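Local coordinates for protein erythromycin dehydratase (Saccharopolyspora erythraea, PDB 3EL6) that probably dehydrates beta-hydroxyacyl chains carried by the acyl carrier protein to enoyl products, as a dehydratase domain of the erythromycin polyketide synthase, at residues A52-L58 / A114-V120; R205-V210 / S238-L242; V257-A261 / L290-V294; V214-A218 / A264-R268. All blocks are in the same frame, centred on the assembly; numbering follows the deposited sequence.

Contact 1 of 4, residues A52-L58 / A114-V120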
loop_
_atom_site.group_PDB
_atom_site.type_symbol
_atom_site.label_atom_id
_atom_site.label_comp_id
_atom_site.label_asym_id
_atom_site.label_seq_id
_atom_site.Cartn_x
_atom_site.Cartn_y
_atom_site.Cartn_z
ATOM N N ALA A 52 3.232 4.218 3.192
ATOM C CA ALA A 52 3.120 2.857 3.561
ATOM C C ALA A 52 1.680 2.506 3.847
ATOM O O ALA A 52 0.892 3.395 4.164
ATOM C CB ALA A 52 3.994 2.561 4.773
ATOM N N VAL A 53 1.334 1.218 3.723
ATOM C CA VAL A 53 0.010 0.742 4.133
ATOM C C VAL A 53 0.160 -0.351 5.203
ATOM O O VAL A 53 0.996 -1.246 5.074
ATOM C CB VAL A 53 -0.816 0.172 2.933
ATOM C CG1 VAL A 53 -2.249 -0.211 3.379
ATOM C CG2 VAL A 53 -0.837 1.206 1.797
ATOM N N PHE A 54 -0.646 -0.248 6.246
ATOM C CA PHE A 54 -0.554 -1.158 7.426
ATOM C C PHE A 54 -1.860 -1.876 7.586
ATOM O O PHE A 54 -2.915 -1.214 7.487
ATOM C CB PHE A 54 -0.285 -0.309 8.717
ATOM C CG PHE A 54 0.978 0.503 8.641
ATOM C CD1 PHE A 54 0.965 1.821 8.148
ATOM C CD2 PHE A 54 2.208 -0.060 9.068
ATOM C CE1 PHE A 54 2.161 2.579 8.051
ATOM C CE2 PHE A 54 3.411 0.705 8.975
ATOM C CZ PHE A 54 3.376 2.024 8.476
ATOM N N THR A 55 -1.832 -3.191 7.834
ATOM C CA THR A 55 -3.105 -3.871 8.127
ATOM C C THR A 55 -3.067 -4.565 9.505
ATOM O O THR A 55 -1.998 -4.927 9.988
ATOM C CB THR A 55 -3.573 -4.744 6.956
ATOM O OG1 THR A 55 -3.348 -3.994 5.723
ATOM C CG2 THR A 55 -5.122 -5.114 7.066
ATOM N N GLY A 56 -4.215 -4.620 10.153
ATOM C CA GLY A 56 -4.308 -5.251 11.488
ATOM C C GLY A 56 -5.733 -5.686 11.761
ATOM O O GLY A 56 -6.613 -5.643 10.874
ATOM N N ARG A 57 -5.990 -6.106 12.994
ATOM C CA ARG A 57 -7.271 -6.713 13.321
ATOM C C ARG A 57 -7.402 -6.540 14.793
ATOM O O ARG A 57 -6.401 -6.648 15.476
ATOM C CB ARG A 57 -7.200 -8.190 12.985
ATOM C CG ARG A 57 -8.546 -8.893 12.977
ATOM C CD ARG A 57 -8.434 -10.304 12.249
ATOM N NE ARG A 57 -8.278 -10.177 10.777
ATOM C CZ ARG A 57 -7.371 -10.806 10.006
ATOM N NH1 ARG A 57 -6.491 -11.651 10.528
ATOM N NH2 ARG A 57 -7.330 -10.583 8.693
ATOM N N LEU A 58 -8.600 -6.218 15.241
ATOM C CA LEU A 58 -8.948 -6.044 16.663
ATOM C C LEU A 58 -10.014 -7.092 16.963
ATOM O O LEU A 58 -10.935 -7.276 16.170
ATOM C CB LEU A 58 -9.650 -4.696 16.852
ATOM C CG LEU A 58 -8.852 -3.601 17.523
ATOM C CD1 LEU A 58 -7.390 -3.810 17.271
ATOM C CD2 LEU A 58 -9.332 -2.282 17.033
ATOM N N ALA A 114 -12.843 -6.710 14.100
ATOM C CA ALA A 114 -12.787 -5.677 13.060
ATOM C C ALA A 114 -11.437 -5.722 12.391
ATOM O O ALA A 114 -10.423 -6.038 13.046
ATOM C CB ALA A 114 -13.042 -4.288 13.691
ATOM N N LEU A 115 -11.397 -5.492 11.071
ATOM C CA LEU A 115 -10.129 -5.323 10.389
ATOM C C LEU A 115 -9.806 -3.844 10.453
ATOM O O LEU A 115 -10.706 -2.999 10.478
ATOM C CB LEU A 115 -10.246 -5.777 8.905
ATOM C CG LEU A 115 -10.519 -7.251 8.725
ATOM C CD1 LEU A 115 -11.068 -7.590 7.313
ATOM C CD2 LEU A 115 -9.238 -7.968 8.958
ATOM N N LEU A 116 -8.516 -3.528 10.412
ATOM C CA LEU A 116 -8.019 -2.162 10.481
ATOM C C LEU A 116 -7.075 -1.976 9.294
ATOM O O LEU A 116 -6.375 -2.930 8.869
ATOM C CB LEU A 116 -7.134 -1.992 11.730
ATOM C CG LEU A 116 -7.918 -2.235 13.008
ATOM C CD1 LEU A 116 -6.878 -2.424 14.188
ATOM C CD2 LEU A 116 -8.868 -1.096 13.189
ATOM N N ARG A 117 -7.071 -0.767 8.748
ATOM C CA ARG A 117 -6.130 -0.450 7.647
ATOM C C ARG A 117 -5.719 1.007 7.788
ATOM O O ARG A 117 -6.577 1.905 7.888
ATOM C CB ARG A 117 -6.821 -0.782 6.308
ATOM C CG ARG A 117 -6.064 -0.358 5.016
ATOM C CD ARG A 117 -5.283 -1.412 4.213
ATOM N NE ARG A 117 -5.454 -2.844 4.369
ATOM C CZ ARG A 117 -5.989 -3.622 3.446
ATOM N NH1 ARG A 117 -6.489 -3.080 2.314
ATOM N NH2 ARG A 117 -6.087 -4.926 3.650
ATOM N N MET A 118 -4.407 1.276 7.869
ATOM C CA MET A 118 -3.920 2.639 7.927
ATOM C C MET A 118 -3.111 2.897 6.662
ATOM O O MET A 118 -2.374 2.028 6.243
ATOM C CB MET A 118 -2.998 2.865 9.143
ATOM C CG MET A 118 -3.713 2.893 10.453
ATOM S SD MET A 118 -2.449 3.327 11.631
ATOM C CE MET A 118 -1.429 1.837 11.672
ATOM N N SER A 119 -3.333 4.037 6.020
ATOM C CA SER A 119 -2.582 4.416 4.815
ATOM C C SER A 119 -1.872 5.710 5.095
ATOM O O SER A 119 -2.516 6.665 5.518
ATOM C CB SER A 119 -3.523 4.689 3.613
ATOM O OG SER A 119 -4.488 3.649 3.507
ATOM N N VAL A 120 -0.567 5.735 4.826
ATOM C CA VAL A 120 0.231 6.965 4.941
ATOM C C VAL A 120 0.662 7.403 3.527
ATOM O O VAL A 120 1.231 6.609 2.780
ATOM C CB VAL A 120 1.443 6.719 5.807
ATOM C CG1 VAL A 120 2.362 7.998 5.863
ATOM C CG2 VAL A 120 0.953 6.350 7.260
#

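Contact 2 of 4, residues R205-V210 / S238-L242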
loop_
_atom_site.group_PDB
_atom_site.type_symbol
_atom_site.label_atom_id
_atom_site.label_comp_id
_atom_site.label_asym_id
_atom_site.label_seq_id
_atom_site.Cartn_x
_atom_site.Cartn_y
_atom_site.Cartn_z
ATOM N N ARG A 205 -6.073 18.553 42.274
ATOM C CA ARG A 205 -6.471 19.675 41.450
ATOM C C ARG A 205 -5.882 20.917 42.045
ATOM O O ARG A 205 -5.725 21.003 43.262
ATOM C CB ARG A 205 -7.982 19.779 41.457
ATOM C CG ARG A 205 -8.537 20.865 40.584
ATOM C CD ARG A 205 -9.928 20.491 40.079
ATOM N NE ARG A 205 -10.533 21.614 39.368
ATOM C CZ ARG A 205 -11.802 21.644 38.975
ATOM N NH1 ARG A 205 -12.584 20.600 39.218
ATOM N NH2 ARG A 205 -12.285 22.715 38.343
ATOM N N LYS A 206 -5.506 21.850 41.191
ATOM C CA LYS A 206 -5.055 23.173 41.602
ATOM C C LYS A 206 -5.595 24.157 40.551
ATOM O O LYS A 206 -5.279 24.019 39.372
ATOM C CB LYS A 206 -3.545 23.234 41.636
ATOM C CG LYS A 206 -3.057 24.562 42.214
ATOM C CD LYS A 206 -1.693 24.921 41.701
ATOM C CE LYS A 206 -0.645 23.968 42.216
ATOM N NZ LYS A 206 0.674 24.348 41.618
ATOM N N ASP A 207 -6.446 25.104 40.948
ATOM C CA ASP A 207 -7.104 25.955 39.952
ATOM C C ASP A 207 -7.906 25.031 39.030
ATOM O O ASP A 207 -8.716 24.189 39.479
ATOM C CB ASP A 207 -6.049 26.693 39.107
ATOM C CG ASP A 207 -4.912 27.292 39.960
ATOM O OD1 ASP A 207 -5.227 28.074 40.905
ATOM O OD2 ASP A 207 -3.707 26.991 39.687
ATOM N N ASP A 208 -7.680 25.191 37.727
ATOM C CA ASP A 208 -8.331 24.313 36.782
ATOM C C ASP A 208 -7.355 23.255 36.215
ATOM O O ASP A 208 -7.699 22.575 35.265
ATOM C CB ASP A 208 -9.016 25.116 35.657
ATOM C CG ASP A 208 -10.353 25.744 36.111
ATOM O OD1 ASP A 208 -11.010 25.182 37.037
ATOM O OD2 ASP A 208 -10.747 26.790 35.543
ATOM N N SER A 209 -6.168 23.131 36.799
ATOM C CA SER A 209 -5.226 22.042 36.439
ATOM C C SER A 209 -5.487 20.761 37.245
ATOM O O SER A 209 -5.833 20.838 38.429
ATOM C CB SER A 209 -3.811 22.491 36.703
ATOM O OG SER A 209 -3.499 23.561 35.812
ATOM N N VAL A 210 -5.294 19.605 36.612
ATOM C CA VAL A 210 -5.554 18.310 37.226
ATOM C C VAL A 210 -4.268 17.526 37.145
ATOM O O VAL A 210 -3.602 17.554 36.100
ATOM C CB VAL A 210 -6.661 17.572 36.427
ATOM C CG1 VAL A 210 -6.768 16.098 36.864
ATOM C CG2 VAL A 210 -8.003 18.307 36.541
ATOM N N SER A 238 -12.069 14.309 32.571
ATOM C CA SER A 238 -13.312 14.211 33.317
ATOM C C SER A 238 -13.209 14.789 34.740
ATOM O O SER A 238 -14.238 15.039 35.380
ATOM C CB SER A 238 -13.812 12.761 33.368
ATOM O OG SER A 238 -13.063 11.990 34.319
ATOM N N LEU A 239 -11.995 15.024 35.217
ATOM C CA LEU A 239 -11.772 15.464 36.601
ATOM C C LEU A 239 -11.723 16.989 36.766
ATOM O O LEU A 239 -11.669 17.496 37.895
ATOM C CB LEU A 239 -10.469 14.873 37.138
ATOM C CG LEU A 239 -10.393 13.338 37.163
ATOM C CD1 LEU A 239 -9.021 12.875 37.654
ATOM C CD2 LEU A 239 -11.524 12.763 38.017
ATOM N N GLY A 240 -11.698 17.711 35.648
ATOM C CA GLY A 240 -11.499 19.158 35.677
ATOM C C GLY A 240 -12.801 19.886 35.410
ATOM O O GLY A 240 -13.884 19.281 35.463
ATOM N N ALA A 241 -12.698 21.176 35.106
ATOM C CA ALA A 241 -13.876 21.982 34.772
ATOM C C ALA A 241 -14.620 21.358 33.598
ATOM O O ALA A 241 -15.766 21.696 33.327
ATOM C CB ALA A 241 -13.475 23.411 34.443
ATOM N N LEU A 242 -13.980 20.434 32.891
ATOM C CA LEU A 242 -14.665 19.808 31.755
ATOM C C LEU A 242 -15.736 18.802 32.159
ATOM O O LEU A 242 -16.828 18.804 31.589
ATOM C CB LEU A 242 -13.672 19.176 30.764
ATOM C CG LEU A 242 -13.251 20.061 29.584
ATOM C CD1 LEU A 242 -12.727 21.392 30.071
ATOM C CD2 LEU A 242 -12.222 19.363 28.720
HETATM O O HOH W 1 -10.129 21.957 34.329
#

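Contact 3 of 4, residues V257-A261 / L290-V294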
loop_
_atom_site.group_PDB
_atom_site.type_symbol
_atom_site.label_atom_id
_atom_site.label_comp_id
_atom_site.label_asym_id
_atom_site.label_seq_id
_atom_site.Cartn_x
_atom_site.Cartn_y
_atom_site.Cartn_z
ATOM N N VAL A 257 0.477 15.330 19.148
ATOM C CA VAL A 257 0.786 14.293 20.108
ATOM C C VAL A 257 2.201 13.919 19.897
ATOM O O VAL A 257 2.584 13.465 18.793
ATOM C CB VAL A 257 -0.130 13.011 19.893
ATOM C CG1 VAL A 257 0.197 12.025 21.020
ATOM C CG2 VAL A 257 -1.586 13.477 19.892
ATOM N N THR A 258 3.042 14.131 20.909
ATOM C CA THR A 258 4.449 13.757 20.781
ATOM C C THR A 258 4.804 12.655 21.785
ATOM O O THR A 258 4.339 12.682 22.939
ATOM C CB THR A 258 5.411 14.983 21.041
ATOM O OG1 THR A 258 5.399 15.282 22.457
ATOM C CG2 THR A 258 4.938 16.224 20.237
ATOM N N LEU A 259 5.684 11.740 21.387
ATOM C CA LEU A 259 6.050 10.609 22.171
ATOM C C LEU A 259 7.531 10.648 22.377
ATOM O O LEU A 259 8.306 10.766 21.424
ATOM C CB LEU A 259 5.521 9.314 21.464
ATOM C CG LEU A 259 5.448 7.910 22.053
ATOM C CD1 LEU A 259 4.572 7.920 23.323
ATOM C CD2 LEU A 259 4.791 7.073 20.945
ATOM N N HIS A 260 7.962 10.581 23.631
ATOM C CA HIS A 260 9.366 10.571 23.926
ATOM C C HIS A 260 9.873 9.264 24.524
ATOM O O HIS A 260 11.043 9.063 24.630
ATOM C CB HIS A 260 9.699 11.779 24.809
ATOM C CG HIS A 260 9.189 13.063 24.235
ATOM N ND1 HIS A 260 9.841 13.719 23.215
ATOM C CD2 HIS A 260 8.051 13.762 24.462
ATOM C CE1 HIS A 260 9.147 14.793 22.875
ATOM N NE2 HIS A 260 8.066 14.853 23.631
ATOM N N ALA A 261 8.960 8.384 24.950
ATOM C CA ALA A 261 9.334 7.133 25.513
ATOM C C ALA A 261 8.259 6.132 25.073
ATOM O O ALA A 261 7.079 6.471 25.088
ATOM C CB ALA A 261 9.347 7.250 27.048
ATOM N N LEU A 290 10.025 12.982 30.658
ATOM C CA LEU A 290 8.876 13.258 29.802
ATOM C C LEU A 290 8.623 12.011 28.956
ATOM O O LEU A 290 9.560 11.386 28.407
ATOM C CB LEU A 290 9.178 14.437 28.858
ATOM C CG LEU A 290 7.993 14.970 28.062
ATOM C CD1 LEU A 290 6.871 15.517 28.955
ATOM C CD2 LEU A 290 8.419 16.020 27.005
ATOM N N VAL A 291 7.343 11.666 28.833
ATOM C CA VAL A 291 6.950 10.472 28.083
ATOM C C VAL A 291 6.128 10.907 26.870
ATOM O O VAL A 291 6.328 10.373 25.768
ATOM C CB VAL A 291 6.138 9.464 28.972
ATOM C CG1 VAL A 291 5.499 8.348 28.103
ATOM C CG2 VAL A 291 7.095 8.832 30.032
ATOM N N ALA A 292 5.214 11.852 27.056
ATOM C CA ALA A 292 4.391 12.312 25.936
ATOM C C ALA A 292 3.786 13.685 26.217
ATOM O O ALA A 292 3.592 14.057 27.377
ATOM C CB ALA A 292 3.284 11.270 25.658
ATOM N N THR A 293 3.466 14.438 25.159
ATOM C CA THR A 293 2.663 15.659 25.266
ATOM C C THR A 293 1.564 15.678 24.247
ATOM O O THR A 293 1.660 14.987 23.199
ATOM C CB THR A 293 3.515 16.933 25.074
ATOM O OG1 THR A 293 4.087 16.954 23.751
ATOM C CG2 THR A 293 4.662 16.981 26.080
ATOM N N VAL A 294 0.491 16.417 24.544
ATOM C CA VAL A 294 -0.617 16.598 23.661
ATOM C C VAL A 294 -0.946 18.078 23.781
ATOM O O VAL A 294 -1.254 18.615 24.894
ATOM C CB VAL A 294 -1.880 15.774 24.079
ATOM C CG1 VAL A 294 -3.138 16.154 23.165
ATOM C CG2 VAL A 294 -1.599 14.251 24.118
#

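Contact 4 of 4, residues V214-A218 / A264-R268. With SO4 (sulfate ion), chain B.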
loop_
_atom_site.group_PDB
_atom_site.type_symbol
_atom_site.label_atom_id
_atom_site.label_comp_id
_atom_site.label_asym_id
_atom_site.label_seq_id
_atom_site.Cartn_x
_atom_site.Cartn_y
_atom_site.Cartn_z
ATOM N N VAL A 214 -1.585 7.426 36.757
ATOM C CA VAL A 214 -2.387 6.581 35.881
ATOM C C VAL A 214 -1.499 5.372 35.575
ATOM O O VAL A 214 -0.351 5.535 35.238
ATOM C CB VAL A 214 -2.735 7.330 34.606
ATOM C CG1 VAL A 214 -3.467 6.384 33.715
ATOM C CG2 VAL A 214 -3.616 8.564 34.902
ATOM N N SER A 215 -2.010 4.143 35.695
ATOM C CA SER A 215 -1.167 2.965 35.451
ATOM C C SER A 215 -2.075 1.760 35.157
ATOM O O SER A 215 -3.243 1.744 35.545
ATOM C CB SER A 215 -0.236 2.596 36.624
ATOM O OG SER A 215 -1.027 2.331 37.802
ATOM N N ILE A 216 -1.522 0.816 34.400
ATOM C CA ILE A 216 -2.188 -0.408 34.065
ATOM C C ILE A 216 -1.185 -1.514 34.340
ATOM O O ILE A 216 -0.008 -1.280 34.583
ATOM C CB ILE A 216 -2.611 -0.440 32.559
ATOM C CG1 ILE A 216 -1.381 -0.281 31.653
ATOM C CG2 ILE A 216 -3.673 0.642 32.296
ATOM C CD1 ILE A 216 -1.716 -0.629 30.176
ATOM N N ALA A 217 -1.628 -2.766 34.311
ATOM C CA ALA A 217 -0.662 -3.825 34.408
ATOM C C ALA A 217 0.052 -4.094 33.055
ATOM O O ALA A 217 -0.599 -4.256 32.031
ATOM C CB ALA A 217 -1.332 -5.094 34.914
ATOM N N ALA A 218 1.373 -4.221 33.074
ATOM C CA ALA A 218 2.129 -4.580 31.842
ATOM C C ALA A 218 1.581 -5.836 31.133
ATOM O O ALA A 218 1.240 -6.826 31.775
ATOM C CB ALA A 218 3.609 -4.717 32.154
ATOM N N ALA A 264 5.493 2.534 28.221
ATOM C CA ALA A 264 5.131 2.989 29.551
ATOM C C ALA A 264 3.874 2.212 29.979
ATOM O O ALA A 264 2.957 1.964 29.153
ATOM C CB ALA A 264 4.863 4.540 29.557
ATOM N N THR A 265 3.843 1.802 31.249
ATOM C CA THR A 265 2.570 1.297 31.830
ATOM C C THR A 265 2.170 2.079 33.095
ATOM O O THR A 265 1.147 1.795 33.691
ATOM C CB THR A 265 2.659 -0.170 32.242
ATOM O OG1 THR A 265 3.749 -0.356 33.147
ATOM C CG2 THR A 265 2.841 -1.095 30.991
ATOM N N SER A 266 2.987 3.055 33.491
ATOM C CA SER A 266 2.752 3.809 34.714
ATOM C C SER A 266 3.275 5.224 34.482
ATOM O O SER A 266 4.478 5.368 34.190
ATOM C CB SER A 266 3.514 3.166 35.861
ATOM O OG SER A 266 3.270 3.887 37.060
ATOM N N VAL A 267 2.389 6.224 34.555
ATOM C CA VAL A 267 2.777 7.591 34.206
ATOM C C VAL A 267 2.124 8.573 35.179
ATOM O O VAL A 267 1.235 8.202 35.949
ATOM C CB VAL A 267 2.334 7.939 32.746
ATOM C CG1 VAL A 267 3.136 7.027 31.738
ATOM C CG2 VAL A 267 0.787 7.838 32.598
ATOM N N ARG A 268 2.592 9.826 35.163
ATOM C CA ARG A 268 1.915 10.914 35.841
ATOM C C ARG A 268 1.427 11.891 34.767
ATOM O O ARG A 268 2.100 12.088 33.762
ATOM C CB ARG A 268 2.914 11.634 36.759
ATOM C CG ARG A 268 3.484 10.718 37.895
ATOM C CD ARG A 268 4.685 11.337 38.683
ATOM N NE ARG A 268 4.845 10.543 39.908
ATOM C CZ ARG A 268 5.702 10.797 40.904
ATOM N NH1 ARG A 268 6.536 11.827 40.850
ATOM N NH2 ARG A 268 5.709 9.998 41.965
HETATM S S SO4 B . 8.574 11.529 44.108
HETATM O O1 SO4 B . 7.408 10.696 44.418
HETATM O O2 SO4 B . 8.240 12.561 43.115
HETATM O O3 SO4 B . 9.048 12.169 45.342
HETATM O O4 SO4 B . 9.644 10.672 43.586
HETATM O O HOH W 2 2.592 -0.811 35.494
#

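Contact 1 of 4, residues A52-L58 / A114-V120
Strands 52-58 and 114-120 run antiparallel at 154° in the N-terminal half of the double hotdog fold, their seven residue pairs in unbroken register from Ala52-Val120 to Leu58-Ala114. Eight backbone hydrogen bonds join them; that from Val120 N to Ala52 O (2.8 Å) is nearly straight, whereas Leu116 N approaches Gly56 O from above the carbonyl plane, 53° out of it. On the face of Phe54, Met118 and Leu116, the Met118 methyl CE lies 3.8 Å from Phe54 CB, brought round by the bend at the last torsion, and Val120 CG2 meets the Phe54 ring at its edge, 4.0 Å from CE1. Leu85 of helix 79-93 covers Leu116 and Met118, and Ala89 covers Phe54.

The other face carries Thr55 and Arg117. Arg117 NE gives Thr55 OG1 a weak bond (2.8 Å, 129° at the hydrogen), while its NH1 donates to the carbonyl of Asp45 in the second subunit, so this face looks onto the dimer partner. Arg57 NH2 likewise reaches the Ser28 carbonyl of that subunit; Leu115 lies alongside Arg57, its CD2 at the guanidinium edge, 3.2 Å from Arg57 NH2.

Contact 2 of 4, residues R205-V210 / S238-L242
Leu239 meets Val210 first: its CB lies 3.9 Å from Val210 CG1, and its CD1 is close to the same methyl, the two side chains crossing at about a right angle. Val210 has CG1 anti to its backbone N (chi1 169°), which leaves CG2 beside that N, and it is this methyl that meets Gly240, the residue after Leu239. There CG2 packs on the glycine backbone, 3.7 Å from Gly240 CA.

Gly240 also lies over one face of the Arg205 guanidinium, its CA 4.0 Å above the plane and offset toward the rim. That guanidinium belongs to the beta hairpin made by strands 200-206 and 209-215, whose type II' turn runs from Lys206 to Ser209 and is closed by backbone bonds in both directions between those two residues. The extended Arg205 chain carries its guanidinium alongside the turn: NE donates to Asp207 O (3.2 Å, 160° at the hydrogen), and NH2 makes a salt bridge with Asp208 OD1 at 3.1 Å. Both acceptors lie near the guanidinium plane, which fixes its rotation and presents a face to the 238-242 backbone.

Ala241 N continues over that face, 3.6 Å from Arg205 NH2, but spends its hydrogen on a water. This water accepts from Ala241 N at 2.8 Å and donates to Asp208 O at 2.7 Å, bridging loop and turn. Ala241 CB then lies near Asp208 OD1.

Contact 3 of 4, residues V257-A261 / L290-V294
An antiparallel pairing (171°) of the end of strand 251-259 with the start of strand 290-299 is centred on Thr258 and Thr293, a hydrogen-bonded pair: Thr258 N donates to Thr293 O at 2.8 Å, and Thr293 N returns to Thr258 O. Along its other edge, strand 290-299 has a classic beta bulge, with Val291 and Ala292 both opposite Val283 of strand 278-284. Both threonines place OG1 between backbone N and carbonyl carbon, which brings the hydroxyls together on one face. Thr258 OG1 is placed to donate to Thr293 OG1, though 2.5 Å is so short that the exact distance is doubtful; it also receives a weak, bent bond from His260 NE2 (2.9 Å, 121° at the hydrogen).

Beyond Leu259 the strand ends, yet His260 N still reaches Val291 O at 2.7 Å in an almost straight N-H...O line (173°), though from well above the carbonyl plane. Ala261 N adds a weak second donor to the same oxygen. The imidazole rests against Leu290, whose CD2 comes within 3.4 Å of His260 CD2 and lies obliquely to the ring.

On the other face, Val257 CG1 packs against Val294 CG2 at 4.2 Å. Leu87 of helix 79-93 covers Val257 and Leu259 there, while strand 97-103 borders 251-259 and strand 278-284 flanks 290-299, putting the pair between these two neighbours.

Contact 4 of 4, residues V214-A218 / A264-R268
Ile216 and Thr265 set their side chains at about a right angle, Ile216 CG1 standing 4.1 Å from Thr265 CB. In Thr265, CG2 lies anti to the carbonyl carbon, and this methyl meets Ala218, 3.9 Å from Ala218 CB. The hydroxyl instead shares a water with Ile216 O: the water donates to that carbonyl at 2.8 Å and lies 2.7 Å from Thr265 OG1. A direct bond runs alongside this bridge, from Ile216 N to Thr265 O, nearly in line with the carbonyl.

Nearer the strands, Ser215 and Ser266 sit side by side on one face as a non-hydrogen-bonded pair, with Ser215 CB 3.8 Å from Ser266 OG. Val214 and Val267 occupy the opposite face; Val267 CG2 lies 4.1 Å from Val214 CB, and Leu229 of helix 227-235 covers both valines. Their backbones exchange two bonds, Val214 N to Val267 O and Val267 N to Val214 O, each above 170° at the hydrogen.

Past the pairing, Arg268 extends to a sulfate ion, probably picked up during crystallisation: NH1 and NH2 donate to separate oxygens, O2 at 2.9 Å and O1, with the sulfur in the guanidinium plane. The two-way valine bonds and the serine pair beside them are the marks of an antiparallel strand pairing, here joining 209-215 to 266-273 in the C-terminal hotdog, with its helix 227-235 against the valine face.

In the fold
Contacts 1 and 3 are buried, contact 4 is partly so and contact 2 lies at the surface. Contact 1 stands apart in the N-terminal hotdog, its centre 26 Å from that of contact 4 and across the centre of the chain, and it alone of the four touches the second subunit. The others share the C-terminal half: contacts 2 and 4 use the two ends of strand 209-215, and contacts 3 and 4 touch where Val291 CG1 packs on Ala264 CB at 4.1 Å. Direct backbone bonds dominate contacts 1, 3 and 4. Contact 2 joins a hairpin turn to a loop instead, through water, a guanidinium face and valine packing.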